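PDB 4HY3: phosphoglycerate oxidoreductase from Rhizobium etli, which is a probable NAD-dependent reductase of the D-isomer specific 2-hydroxyacid dehydrogenase family, likely acting on glyoxylate or hydroxypyruvate. Local coordinates for residues E114-Q118 and R119-V123; A222-E225 and D226-K230; V291-E294 and E295-L299; A316-D320 and S321-K325; M334-D338 and R339-P343. All coordinates share one frame; numbering follows the deposited sequence.

Interaction 1 of 5, residues E114-Q118 and R119-V123; sequences EVLFQ and RGIHV
Leu-116 and Ile-121 carry the packed side of this turn. CB of Leu-116 lies 3.8 Å from CB of Ile-121, and its CD2 leans on the CG2 branch of Ile-121 at 3.9 Å, the two side chains running at a slant to each other. CD1 of Leu-116 reaches onward to CG2 of Val-123, 4.1 Å away, crossing that valine at about a right angle. Leu-91 and Met-111 also touch Leu-116, which is buried.

The other side is looser and more polar. Val-115 and Arg-119 run alongside each other in the same direction, and CG2 of the valine meets the aliphatic part of the arginine, CD at 3.8 Å. Arg-119 then bends at chi3 (103°), and its NH2 donates to the carbonyl of Met-94. Gln-118 is exposed, close to the second subunit.

Backbone bonds tie the helix end to the turn: Arg-119 N donates to Val-115 O (3.0 Å, 158° at the hydrogen), whereas the bond from Gly-120 N to Phe-117 O is weak. Gly-120 has positive phi, 96°, where a CB would press on the preceding carbonyl oxygen. The chemistry implies a two-sided connection: apolar packing of Leu-116, Ile-121 and Val-123, against an arginine held by the Met-94 carbonyl and an exposed Gln-118.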
loop_
_atom_site.group_PDB
_atom_site.type_symbol
_atom_site.label_atom_id
_atom_site.label_comp_id
_atom_site.label_asym_id
_atom_site.label_seq_id
_atom_site.Cartn_x
_atom_site.Cartn_y
_atom_site.Cartn_z
ATOM N N GLU A 114 -6.428 40.887 -9.390
ATOM C CA GLU A 114 -5.841 41.652 -8.289
ATOM C C GLU A 114 -6.892 41.993 -7.210
ATOM O O GLU A 114 -6.690 41.733 -6.015
ATOM C CB GLU A 114 -5.078 42.884 -8.811
ATOM C CG GLU A 114 -5.901 43.902 -9.593
ATOM C CD GLU A 114 -6.112 43.536 -11.065
ATOM O OE1 GLU A 114 -5.632 42.459 -11.506
ATOM O OE2 GLU A 114 -6.759 44.339 -11.785
ATOM N N VAL A 115 -8.041 42.511 -7.636
ATOM C CA VAL A 115 -9.132 42.826 -6.705
ATOM C C VAL A 115 -9.737 41.576 -6.078
ATOM O O VAL A 115 -10.103 41.584 -4.902
ATOM C CB VAL A 115 -10.187 43.776 -7.341
ATOM C CG1 VAL A 115 -9.954 43.916 -8.840
ATOM C CG2 VAL A 115 -11.627 43.373 -7.008
ATOM N N LEU A 116 -9.824 40.496 -6.845
ATOM C CA LEU A 116 -10.190 39.231 -6.240
ATOM C C LEU A 116 -8.896 38.736 -5.760
ATOM O O LEU A 116 -8.257 37.968 -6.472
ATOM C CB LEU A 116 -10.661 38.174 -7.236
ATOM C CG LEU A 116 -11.482 38.369 -8.481
ATOM C CD1 LEU A 116 -11.042 37.233 -9.364
ATOM C CD2 LEU A 116 -12.956 38.307 -8.156
ATOM N N PHE A 117 -8.491 39.195 -4.589
ATOM C CA PHE A 117 -7.288 38.729 -3.873
ATOM C C PHE A 117 -7.230 39.692 -2.722
ATOM O O PHE A 117 -7.258 39.275 -1.567
ATOM C CB PHE A 117 -5.990 38.776 -4.696
ATOM C CG PHE A 117 -5.589 37.455 -5.307
ATOM C CD1 PHE A 117 -5.646 36.276 -4.574
ATOM C CD2 PHE A 117 -5.123 37.396 -6.628
ATOM C CE1 PHE A 117 -5.271 35.059 -5.161
ATOM C CE2 PHE A 117 -4.756 36.188 -7.227
ATOM C CZ PHE A 117 -4.829 35.023 -6.493
ATOM N N GLN A 118 -7.182 40.979 -3.061
ATOM C CA GLN A 118 -7.583 42.046 -2.165
ATOM C C GLN A 118 -8.773 41.614 -1.311
ATOM O O GLN A 118 -8.700 41.630 -0.084
ATOM C CB GLN A 118 -7.995 43.265 -2.991
ATOM C CG GLN A 118 -8.528 44.444 -2.180
ATOM C CD GLN A 118 -7.414 45.274 -1.586
ATOM O OE1 GLN A 118 -6.473 45.672 -2.286
ATOM N NE2 GLN A 118 -7.506 45.536 -0.286
ATOM N N ARG A 119 -9.858 41.216 -1.975
ATOM C CA ARG A 119 -11.126 40.907 -1.308
ATOM C C ARG A 119 -11.188 39.572 -0.562
ATOM O O ARG A 119 -12.013 39.406 0.353
ATOM C CB ARG A 119 -12.259 41.009 -2.310
ATOM C CG ARG A 119 -12.658 42.441 -2.587
ATOM C CD ARG A 119 -13.504 42.499 -3.826
ATOM N NE ARG A 119 -14.936 42.658 -3.562
ATOM C CZ ARG A 119 -15.826 41.676 -3.532
ATOM N NH1 ARG A 119 -15.457 40.418 -3.693
ATOM N NH2 ARG A 119 -17.094 41.947 -3.320
ATOM N N GLY A 120 -10.307 38.643 -0.957
ATOM C CA GLY A 120 -10.217 37.290 -0.368
ATOM C C GLY A 120 -11.001 36.255 -1.166
ATOM O O GLY A 120 -11.444 35.245 -0.606
ATOM N N ILE A 121 -11.169 36.517 -2.468
ATOM C CA ILE A 121 -12.084 35.768 -3.302
ATOM C C ILE A 121 -11.271 34.683 -3.978
ATOM O O ILE A 121 -10.399 34.999 -4.784
ATOM C CB ILE A 121 -12.744 36.662 -4.381
ATOM C CG1 ILE A 121 -13.498 37.826 -3.766
ATOM C CG2 ILE A 121 -13.734 35.903 -5.242
ATOM C CD1 ILE A 121 -14.281 37.473 -2.533
ATOM N N HIS A 122 -11.560 33.423 -3.645
ATOM C CA HIS A 122 -10.860 32.274 -4.194
ATOM C C HIS A 122 -11.327 31.945 -5.578
ATOM O O HIS A 122 -12.497 32.070 -5.896
ATOM C CB HIS A 122 -10.982 31.042 -3.281
ATOM C CG HIS A 122 -10.675 31.324 -1.817
ATOM N ND1 HIS A 122 -11.557 31.066 -0.819
ATOM C CD2 HIS A 122 -9.558 31.885 -1.206
ATOM C CE1 HIS A 122 -11.027 31.428 0.359
ATOM N NE2 HIS A 122 -9.806 31.930 0.127
ATOM N N VAL A 123 -10.391 31.537 -6.426
ATOM C CA VAL A 123 -10.699 31.063 -7.750
ATOM C C VAL A 123 -10.205 29.657 -7.747
ATOM O O VAL A 123 -9.028 29.413 -7.462
ATOM C CB VAL A 123 -9.925 31.799 -8.840
ATOM C CG1 VAL A 123 -10.244 31.160 -10.184
ATOM C CG2 VAL A 123 -10.227 33.299 -8.852
#

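Interaction 2 of 5, residues A222-E225 and D226-K230; sequences ASLE and DVLTK
Ser-223 OG donates to Asp-226 OD1 over 2.7 Å, approaching from well above the carboxylate plane, 63° out of it. The other oxygen of the same group, OD2, takes a salt bridge from Lys-230 NZ at 2.5 Å, again out of the plane. One carboxylate therefore joins the residue before the helix to the residue after it. With chi1 of -66° Asp-226 turns CG away from its own carbonyl carbon, which sets the group between these two partners.

The apolar contacts lie on other sides of the turn. CD2 of Leu-224 meets CD1 of Leu-228 at 3.5 Å, the two side chains meeting at an oblique angle, while CB of Ala-222 rests 4.1 Å from CG2 of Val-227.

Backbone bonds position these groups: Val-227 N donates to Ser-223 O (3.1 Å, 161°), and Leu-228 N to Leu-224 O (2.8 Å). Further out, Phe-205 of strand 201-205 touches Leu-224 and Val-227, Leu-248 touches both leucines, and Thr-229 OG1 bonds to the carbonyl of Ser-255. Ser-223 occupies the N-cap position, although its hydroxyl makes no capping bond. The arrangement is that of a short helix following edge strand 220-221 and packed on the parallel sheet of a Rossmann-type NAD-binding domain.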
loop_
_atom_site.group_PDB
_atom_site.type_symbol
_atom_site.label_atom_id
_atom_site.label_comp_id
_atom_site.label_asym_id
_atom_site.label_seq_id
_atom_site.Cartn_x
_atom_site.Cartn_y
_atom_site.Cartn_z
ATOM N N ALA A 222 14.857 13.278 -10.212
ATOM C CA ALA A 222 15.934 12.950 -11.128
ATOM C C ALA A 222 16.140 13.976 -12.255
ATOM O O ALA A 222 15.295 14.828 -12.532
ATOM C CB ALA A 222 15.743 11.539 -11.690
ATOM N N SER A 223 17.299 13.894 -12.886
ATOM C CA SER A 223 17.640 14.756 -13.977
ATOM C C SER A 223 16.824 14.304 -15.151
ATOM O O SER A 223 16.438 13.141 -15.215
ATOM C CB SER A 223 19.095 14.527 -14.301
ATOM O OG SER A 223 19.689 13.914 -13.185
ATOM N N LEU A 224 16.597 15.220 -16.092
ATOM C CA LEU A 224 15.865 14.919 -17.308
ATOM C C LEU A 224 16.600 13.856 -18.060
ATOM O O LEU A 224 15.987 13.010 -18.691
ATOM C CB LEU A 224 15.784 16.155 -18.185
ATOM C CG LEU A 224 14.624 16.433 -19.146
ATOM C CD1 LEU A 224 14.764 17.885 -19.566
ATOM C CD2 LEU A 224 14.553 15.547 -20.377
ATOM N N GLU A 225 17.929 13.920 -17.974
ATOM C CA GLU A 225 18.838 13.014 -18.686
ATOM C C GLU A 225 18.746 11.586 -18.114
ATOM O O GLU A 225 18.541 10.634 -18.873
ATOM C CB GLU A 225 20.270 13.584 -18.701
ATOM C CG GLU A 225 20.337 15.120 -18.748
ATOM C CD GLU A 225 19.733 15.763 -20.013
ATOM O OE1 GLU A 225 19.812 15.156 -21.107
ATOM O OE2 GLU A 225 19.196 16.898 -19.922
ATOM N N ASP A 226 18.828 11.444 -16.791
ATOM C CA ASP A 226 18.499 10.150 -16.147
ATOM C C ASP A 226 17.154 9.555 -16.588
ATOM O O ASP A 226 17.083 8.371 -16.908
ATOM C CB ASP A 226 18.479 10.261 -14.617
ATOM C CG ASP A 226 19.837 10.559 -14.037
ATOM O OD1 ASP A 226 19.908 11.194 -12.962
ATOM O OD2 ASP A 226 20.839 10.162 -14.660
ATOM N N VAL A 227 16.099 10.378 -16.571
ATOM C CA VAL A 227 14.734 9.949 -16.872
ATOM C C VAL A 227 14.689 9.513 -18.323
ATOM O O VAL A 227 14.084 8.487 -18.682
ATOM C CB VAL A 227 13.718 11.096 -16.637
ATOM C CG1 VAL A 227 12.361 10.813 -17.275
ATOM C CG2 VAL A 227 13.549 11.359 -15.153
ATOM N N LEU A 228 15.371 10.294 -19.144
ATOM C CA LEU A 228 15.332 10.145 -20.574
ATOM C C LEU A 228 16.182 8.945 -20.997
ATOM O O LEU A 228 15.954 8.351 -22.057
ATOM C CB LEU A 228 15.852 11.439 -21.192
ATOM C CG LEU A 228 15.422 11.825 -22.601
ATOM C CD1 LEU A 228 15.629 13.316 -22.854
ATOM C CD2 LEU A 228 16.199 11.009 -23.622
ATOM N N THR A 229 17.125 8.565 -20.137
ATOM C CA THR A 229 18.220 7.700 -20.546
ATOM C C THR A 229 18.246 6.333 -19.896
ATOM O O THR A 229 18.367 5.323 -20.595
ATOM C CB THR A 229 19.573 8.456 -20.440
ATOM O OG1 THR A 229 19.960 8.882 -21.756
ATOM C CG2 THR A 229 20.692 7.612 -19.785
ATOM N N LYS A 230 18.129 6.306 -18.573
ATOM C CA LYS A 230 18.130 5.067 -17.792
ATOM C C LYS A 230 16.718 4.502 -17.612
ATOM O O LYS A 230 16.383 3.999 -16.533
ATOM C CB LYS A 230 18.736 5.349 -16.424
ATOM C CG LYS A 230 19.776 6.452 -16.495
ATOM C CD LYS A 230 20.620 6.587 -15.246
ATOM C CE LYS A 230 21.950 7.187 -15.643
ATOM N NZ LYS A 230 22.412 8.175 -14.639
#

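Interaction 3 of 5, residues V291-E294 and E295-L299; sequences VYPE and EPLPL
Glu-295 folds back along the chain to reach the backbone of Tyr-292, and its side chain can be followed atom by atom. CB and CG lie over the preceding peptide, with CG 3.4 Å from the carbonyl oxygen O of Glu-294. CG also passes 4.2 Å from CB of Tyr-292. Beyond CG the chain is extended, which carries CD to 3.8 Å from Tyr-292 O. At the tip, OE2 accepts the N-H of Tyr-292 over 2.9 Å, with 154° at the hydrogen; the donor comes on the anti side of that oxygen, 23° out of the carboxylate plane. The valine methyl CG2 of Val-291 also lies beside OE2. Shortening this residue to alanine removes the carboxylate and is likely to leave the Tyr-292 N-H without its acceptor across the turn.

Leu-297 fills the other side of the turn. Its CD1 meets CB of Tyr-292 at 4.0 Å and CD of Pro-293 at 4.1 Å, and its CD2 approaches the tyrosine ring at a slant. The tyrosine and leucine side chains cross at about a right angle. The peptide bond before Pro-296 is cis, bending the chain between the two glutamates and Leu-297.

The whole segment is loop, joining strand 286-289 to strand 309-311 of the parallel sheet. Phe-309 and Arg-311 of the latter strand touch Tyr-292, whereas Phe-156 and Trp-163 of the third subunit pack against the turn, Phe-156 meeting the tyrosine ring with planes at about 35°.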
loop_
_atom_site.group_PDB
_atom_site.type_symbol
_atom_site.label_atom_id
_atom_site.label_comp_id
_atom_site.label_asym_id
_atom_site.label_seq_id
_atom_site.Cartn_x
_atom_site.Cartn_y
_atom_site.Cartn_z
ATOM N N VAL A 291 -1.790 12.917 -28.147
ATOM C CA VAL A 291 -1.849 14.281 -28.637
ATOM C C VAL A 291 -0.953 14.413 -29.870
ATOM O O VAL A 291 -0.020 13.633 -30.051
ATOM C CB VAL A 291 -1.525 15.282 -27.503
ATOM C CG1 VAL A 291 -0.061 15.164 -27.092
ATOM C CG2 VAL A 291 -1.901 16.719 -27.890
ATOM N N TYR A 292 -1.273 15.362 -30.740
ATOM C CA TYR A 292 -0.621 15.465 -32.049
ATOM C C TYR A 292 -0.380 16.923 -32.416
ATOM O O TYR A 292 -1.070 17.799 -31.894
ATOM C CB TYR A 292 -1.458 14.754 -33.112
ATOM C CG TYR A 292 -1.483 13.294 -32.852
ATOM C CD1 TYR A 292 -0.506 12.470 -33.369
ATOM C CD2 TYR A 292 -2.449 12.735 -32.031
ATOM C CE1 TYR A 292 -0.500 11.110 -33.093
ATOM C CE2 TYR A 292 -2.446 11.387 -31.745
ATOM C CZ TYR A 292 -1.465 10.590 -32.276
ATOM O OH TYR A 292 -1.463 9.262 -31.998
ATOM N N PRO A 293 0.595 17.191 -33.307
ATOM C CA PRO A 293 0.956 18.579 -33.605
ATOM C C PRO A 293 -0.200 19.355 -34.214
ATOM O O PRO A 293 -0.238 20.581 -34.098
ATOM C CB PRO A 293 2.098 18.448 -34.612
ATOM C CG PRO A 293 1.882 17.122 -35.262
ATOM C CD PRO A 293 1.272 16.237 -34.208
ATOM N N GLU A 294 -1.137 18.647 -34.843
ATOM C CA GLU A 294 -2.358 19.266 -35.361
ATOM C C GLU A 294 -3.593 18.350 -35.170
ATOM O O GLU A 294 -3.524 17.129 -35.395
ATOM C CB GLU A 294 -2.164 19.654 -36.821
ATOM C CG GLU A 294 -3.218 20.605 -37.351
ATOM C CD GLU A 294 -3.277 20.596 -38.867
ATOM O OE1 GLU A 294 -2.267 20.214 -39.507
ATOM O OE2 GLU A 294 -4.338 20.970 -39.414
ATOM N N GLU A 295 -4.712 18.937 -34.738
ATOM C CA GLU A 295 -5.879 18.139 -34.355
ATOM C C GLU A 295 -7.164 18.741 -34.832
ATOM O O GLU A 295 -7.572 19.777 -34.318
ATOM C CB GLU A 295 -5.952 17.954 -32.848
ATOM C CG GLU A 295 -4.798 17.152 -32.280
ATOM C CD GLU A 295 -4.662 17.332 -30.797
ATOM O OE1 GLU A 295 -5.368 18.215 -30.252
ATOM O OE2 GLU A 295 -3.858 16.597 -30.185
ATOM N N PRO A 296 -7.837 18.052 -35.777
ATOM C CA PRO A 296 -7.418 16.703 -36.195
ATOM C C PRO A 296 -6.272 16.719 -37.206
ATOM O O PRO A 296 -6.021 17.735 -37.844
ATOM C CB PRO A 296 -8.689 16.114 -36.809
ATOM C CG PRO A 296 -9.472 17.300 -37.289
ATOM C CD PRO A 296 -9.026 18.519 -36.516
ATOM N N LEU A 297 -5.577 15.594 -37.314
ATOM C CA LEU A 297 -4.443 15.422 -38.205
ATOM C C LEU A 297 -4.955 15.229 -39.636
ATOM O O LEU A 297 -5.970 14.557 -39.830
ATOM C CB LEU A 297 -3.679 14.176 -37.751
ATOM C CG LEU A 297 -2.153 14.064 -37.852
ATOM C CD1 LEU A 297 -1.397 15.180 -37.136
ATOM C CD2 LEU A 297 -1.704 12.714 -37.330
ATOM N N PRO A 298 -4.281 15.820 -40.649
ATOM C CA PRO A 298 -4.774 15.566 -42.007
ATOM C C PRO A 298 -4.797 14.074 -42.299
ATOM O O PRO A 298 -4.024 13.319 -41.700
ATOM C CB PRO A 298 -3.759 16.285 -42.921
ATOM C CG PRO A 298 -2.692 16.821 -42.044
ATOM C CD PRO A 298 -3.201 16.824 -40.632
ATOM N N LEU A 299 -5.684 13.658 -43.199
ATOM C CA LEU A 299 -5.875 12.236 -43.521
ATOM C C LEU A 299 -4.621 11.575 -44.137
ATOM O O LEU A 299 -4.330 10.407 -43.854
ATOM C CB LEU A 299 -7.093 12.057 -44.438
ATOM C CG LEU A 299 -8.377 12.794 -44.032
ATOM C CD1 LEU A 299 -8.855 13.761 -45.123
ATOM C CD2 LEU A 299 -9.465 11.811 -43.610
#

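Interaction 4 of 5, residues A316-D320 and S321-K325; sequences AGALD and SAFKK
Helix 320-338 begins here, with Leu-319 at the N-cap position and a salt bridge from Asp-320 to Lys-324 spanning one helical turn. Leu-319 O accepts two backbone donors: Phe-323 N at 3.3 Å, lying in the carbonyl plane, and Ala-322 N at 2.9 Å, which comes from 56° above that plane. Asp-320 O takes Lys-324 N at 2.8 Å. Just upstream, Ala-318 centres an inverse gamma turn that leads the chain into the helix.

Asp-320 and Lys-324 carry the polar contact. With CG swung opposite the backbone N (chi1 -179°), the aspartate presents OD1 to Lys-324 NZ at 3.1 Å through its syn lone pair. Lys-324 bends at chi2 (-56°), laying its methylenes beside the carboxylate; CE is 3.3 Å from Asp-320 OD1. The ammonium also bonds to the carbonyl of Leu-42. A methionine in place of Lys-324 would probably leave the Asp-320 carboxylate without its countercharge and the Leu-42 carbonyl without this donor.

On another side, the Phe-323 ring places CE2 4.3 Å from CB of Ala-318, with Asp-320 O near the ring plane at its edge. Gly-165, Arg-147 and Leu-173 of the third subunit pack nearby. The arrangement is typical of a helix N-terminus with an i to i+4 ion pair, here the first turn of helix 320-338, where Leu-319 and Ala-322 rest on Pro-133 of helix 131-147.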
loop_
_atom_site.group_PDB
_atom_site.type_symbol
_atom_site.label_atom_id
_atom_site.label_comp_id
_atom_site.label_asym_id
_atom_site.label_seq_id
_atom_site.Cartn_x
_atom_site.Cartn_y
_atom_site.Cartn_z
ATOM N N ALA A 316 -7.815 10.977 -24.082
ATOM C CA ALA A 316 -7.345 10.361 -22.858
ATOM C C ALA A 316 -8.165 10.822 -21.653
ATOM O O ALA A 316 -8.279 10.096 -20.668
ATOM C CB ALA A 316 -5.861 10.639 -22.654
ATOM N N GLY A 317 -8.734 12.022 -21.732
ATOM C CA GLY A 317 -9.392 12.645 -20.571
ATOM C C GLY A 317 -10.897 12.891 -20.644
ATOM O O GLY A 317 -11.542 12.917 -19.620
ATOM N N ALA A 318 -11.460 13.066 -21.842
ATOM C CA ALA A 318 -12.887 13.363 -21.997
ATOM C C ALA A 318 -13.797 12.164 -21.780
ATOM O O ALA A 318 -14.327 11.609 -22.733
ATOM C CB ALA A 318 -13.149 13.984 -23.364
ATOM N N LEU A 319 -13.987 11.776 -20.522
ATOM C CA LEU A 319 -14.942 10.723 -20.148
ATOM C C LEU A 319 -16.083 11.348 -19.370
ATOM O O LEU A 319 -15.823 12.242 -18.565
ATOM C CB LEU A 319 -14.288 9.748 -19.204
ATOM C CG LEU A 319 -13.619 8.493 -19.699
ATOM C CD1 LEU A 319 -12.672 8.824 -20.828
ATOM C CD2 LEU A 319 -12.865 7.877 -18.533
ATOM N N ASP A 320 -17.325 10.878 -19.572
ATOM C CA ASP A 320 -18.458 11.439 -18.840
ATOM C C ASP A 320 -18.151 11.491 -17.343
ATOM O O ASP A 320 -18.275 12.553 -16.724
ATOM C CB ASP A 320 -19.793 10.718 -19.084
ATOM C CG ASP A 320 -20.963 11.382 -18.292
ATOM O OD1 ASP A 320 -21.219 12.624 -18.428
ATOM O OD2 ASP A 320 -21.603 10.672 -17.485
ATOM N N SER A 321 -17.711 10.372 -16.773
ATOM C CA SER A 321 -17.500 10.304 -15.346
ATOM C C SER A 321 -16.458 11.326 -14.837
ATOM O O SER A 321 -16.457 11.691 -13.653
ATOM C CB SER A 321 -17.121 8.893 -14.939
ATOM O OG SER A 321 -15.828 8.594 -15.378
ATOM N N ALA A 322 -15.584 11.794 -15.728
ATOM C CA ALA A 322 -14.621 12.816 -15.369
ATOM C C ALA A 322 -15.354 14.105 -15.167
ATOM O O ALA A 322 -15.117 14.832 -14.187
ATOM C CB ALA A 322 -13.583 12.980 -16.453
ATOM N N PHE A 323 -16.252 14.390 -16.099
ATOM C CA PHE A 323 -17.078 15.567 -16.013
ATOM C C PHE A 323 -18.048 15.520 -14.853
ATOM O O PHE A 323 -18.251 16.520 -14.205
ATOM C CB PHE A 323 -17.826 15.733 -17.306
ATOM C CG PHE A 323 -16.948 16.104 -18.447
ATOM C CD1 PHE A 323 -16.304 17.334 -18.476
ATOM C CD2 PHE A 323 -16.787 15.241 -19.524
ATOM C CE1 PHE A 323 -15.500 17.690 -19.553
ATOM C CE2 PHE A 323 -15.978 15.596 -20.607
ATOM C CZ PHE A 323 -15.323 16.813 -20.608
ATOM N N LYS A 324 -18.626 14.362 -14.558
ATOM C CA LYS A 324 -19.539 14.287 -13.413
ATOM C C LYS A 324 -18.806 14.535 -12.116
ATOM O O LYS A 324 -19.412 14.937 -11.126
ATOM C CB LYS A 324 -20.269 12.951 -13.304
ATOM C CG LYS A 324 -21.114 12.566 -14.495
ATOM C CD LYS A 324 -22.129 13.646 -14.799
ATOM C CE LYS A 324 -23.163 13.137 -15.766
ATOM N NZ LYS A 324 -23.321 14.236 -16.746
ATOM N N LYS A 325 -17.505 14.284 -12.112
ATOM C CA LYS A 325 -16.719 14.526 -10.908
ATOM C C LYS A 325 -16.564 16.027 -10.662
ATOM O O LYS A 325 -16.435 16.468 -9.537
ATOM C CB LYS A 325 -15.359 13.815 -10.963
ATOM C CG LYS A 325 -15.218 12.623 -10.032
ATOM C CD LYS A 325 -13.742 12.332 -9.727
ATOM C CE LYS A 325 -13.028 11.529 -10.851
ATOM N NZ LYS A 325 -11.597 11.881 -11.161
#

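Interaction 5 of 5, residues M334-D338 and R339-P343; sequences MDLMD and RGLPP
Asp-335 and Arg-339 form a salt bridge one helical turn apart, OD2 of the aspartate facing NH1 of the arginine. Their flat groups are turned 73° against each other, so the carboxylate does not lie flat along the guanidinium. Asp-335 holds CG opposite its backbone N (chi1 176°), directing the carboxylate along the helix toward Arg-339. The arginine holds CG opposite its own carbonyl carbon, then bends sharply at chi3 (-30°), folding the guanidinium back over the turn, with Asp-335 O above one face. NH2 lies 3.4 Å from CD2 of Leu-336 and gives a weak bond to the carbonyl of Pro-207 in the second subunit.

CD2 of Leu-336 also meets CD1 of Leu-341, 4.0 Å away, the two leucines slanting across each other. In the selenomethionine Met-337, the bend at chi3 brings CE to 4.0 Å from CB of Pro-343, while SE is the same distance from the proline CD. Asp-338 OD1 makes a salt bridge with Arg-78 and a hydrogen bond with Tyr-79 OH, and OD2 bonds to Tyr-56 OH.

Two backbone bonds close the helix: Leu-341 N to Leu-336 O at 2.7 Å, and Gly-340 N to Met-337 O at 3.1 Å. With Gly-340 at positive phi as the C-prime residue, this is the Schellman motif that ends helix 320-338.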
loop_
_atom_site.group_PDB
_atom_site.type_symbol
_atom_site.label_atom_id
_atom_site.label_comp_id
_atom_site.label_asym_id
_atom_site.label_seq_id
_atom_site.Cartn_x
_atom_site.Cartn_y
_atom_site.Cartn_z
HETATM N N MSE A 334 -18.225 24.241 -2.198
HETATM C CA MSE A 334 -19.251 25.190 -1.771
HETATM C C MSE A 334 -19.590 24.994 -0.299
HETATM O O MSE A 334 -19.719 25.952 0.479
HETATM C CB MSE A 334 -20.393 25.027 -2.751
HETATM C CG MSE A 334 -20.139 25.876 -3.996
HETATM SE SE MSE A 334 -21.554 25.486 -5.312
HETATM C CE MSE A 334 -22.697 27.070 -5.206
ATOM N N ASP A 335 -19.681 23.738 0.095
ATOM C CA ASP A 335 -20.093 23.386 1.413
ATOM C C ASP A 335 -19.092 23.845 2.466
ATOM O O ASP A 335 -19.510 24.308 3.560
ATOM C CB ASP A 335 -20.255 21.894 1.478
ATOM C CG ASP A 335 -20.583 21.423 2.846
ATOM O OD1 ASP A 335 -21.541 21.950 3.457
ATOM O OD2 ASP A 335 -19.875 20.514 3.315
ATOM N N LEU A 336 -17.789 23.731 2.141
ATOM C CA LEU A 336 -16.746 24.299 2.988
ATOM C C LEU A 336 -16.853 25.815 3.120
ATOM O O LEU A 336 -16.763 26.353 4.229
ATOM C CB LEU A 336 -15.353 23.860 2.562
ATOM C CG LEU A 336 -15.039 22.367 2.813
ATOM C CD1 LEU A 336 -14.043 21.829 1.806
ATOM C CD2 LEU A 336 -14.587 22.013 4.230
HETATM N N MSE A 337 -17.082 26.520 2.026
HETATM C CA MSE A 337 -17.085 27.960 2.112
HETATM C C MSE A 337 -18.357 28.462 2.719
HETATM O O MSE A 337 -18.363 29.508 3.372
HETATM C CB MSE A 337 -16.883 28.543 0.752
HETATM C CG MSE A 337 -15.614 27.917 0.241
HETATM SE SE MSE A 337 -14.908 29.034 -1.222
HETATM C CE MSE A 337 -15.592 27.805 -2.612
ATOM N N ASP A 338 -19.457 27.739 2.526
ATOM C CA ASP A 338 -20.661 28.038 3.305
ATOM C C ASP A 338 -20.381 28.010 4.813
ATOM O O ASP A 338 -20.755 28.919 5.520
ATOM C CB ASP A 338 -21.777 27.046 3.019
ATOM C CG ASP A 338 -22.362 27.204 1.648
ATOM O OD1 ASP A 338 -22.505 28.376 1.185
ATOM O OD2 ASP A 338 -22.695 26.134 1.052
ATOM N N ARG A 339 -19.728 26.951 5.283
ATOM C CA ARG A 339 -19.372 26.801 6.689
ATOM C C ARG A 339 -18.122 27.610 7.048
ATOM O O ARG A 339 -17.371 27.211 7.931
ATOM C CB ARG A 339 -19.168 25.320 7.031
ATOM C CG ARG A 339 -20.386 24.430 6.767
ATOM C CD ARG A 339 -20.239 22.988 7.237
ATOM N NE ARG A 339 -18.839 22.561 7.179
ATOM C CZ ARG A 339 -18.378 21.625 6.371
ATOM N NH1 ARG A 339 -19.209 20.984 5.575
ATOM N NH2 ARG A 339 -17.097 21.326 6.360
ATOM N N GLY A 340 -17.896 28.727 6.354
ATOM C CA GLY A 340 -16.760 29.633 6.602
ATOM C C GLY A 340 -15.343 29.170 6.231
ATOM O O GLY A 340 -14.405 29.943 6.384
ATOM N N LEU A 341 -15.147 27.937 5.756
ATOM C CA LEU A 341 -13.778 27.428 5.578
ATOM C C LEU A 341 -13.220 27.585 4.143
ATOM O O LEU A 341 -13.976 27.797 3.171
ATOM C CB LEU A 341 -13.648 25.976 6.055
ATOM C CG LEU A 341 -14.228 25.673 7.454
ATOM C CD1 LEU A 341 -14.860 24.289 7.465
ATOM C CD2 LEU A 341 -13.239 25.801 8.592
ATOM N N PRO A 342 -11.882 27.511 4.012
ATOM C CA PRO A 342 -11.184 27.566 2.741
ATOM C C PRO A 342 -11.450 26.354 1.875
ATOM O O PRO A 342 -11.595 25.241 2.391
ATOM C CB PRO A 342 -9.714 27.586 3.154
ATOM C CG PRO A 342 -9.700 26.969 4.504
ATOM C CD PRO A 342 -10.935 27.528 5.132
ATOM N N PRO A 343 -11.512 26.566 0.550
ATOM C CA PRO A 343 -11.795 25.458 -0.358
ATOM C C PRO A 343 -10.579 24.535 -0.400
ATOM O O PRO A 343 -9.444 25.017 -0.286
ATOM C CB PRO A 343 -12.004 26.166 -1.699
ATOM C CG PRO A 343 -11.136 27.383 -1.607
ATOM C CD PRO A 343 -11.281 27.829 -0.177
#

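Interactions 4 and 5 lie near the two ends of one helix, 320-338, with centres 25 Å apart. Interaction 5 is the one that touches interaction 1: ND1 of His-122 lies 3.3 Å from CD of Pro-343, so the helix end packs on the strand that interaction 1 leads into, and both contacts reach the second subunit. Interactions 3 and 4 share the third subunit instead, their nearest atoms about 7 Å apart. Interactions 2 and 3 both belong to the parallel sheet of the probable NAD-binding domain, with centres 29 Å apart and no touch; the centre of interaction 2 is 42 Å from that of interaction 5. Interactions 3 and 5 lie on opposite sides of the chain's centre.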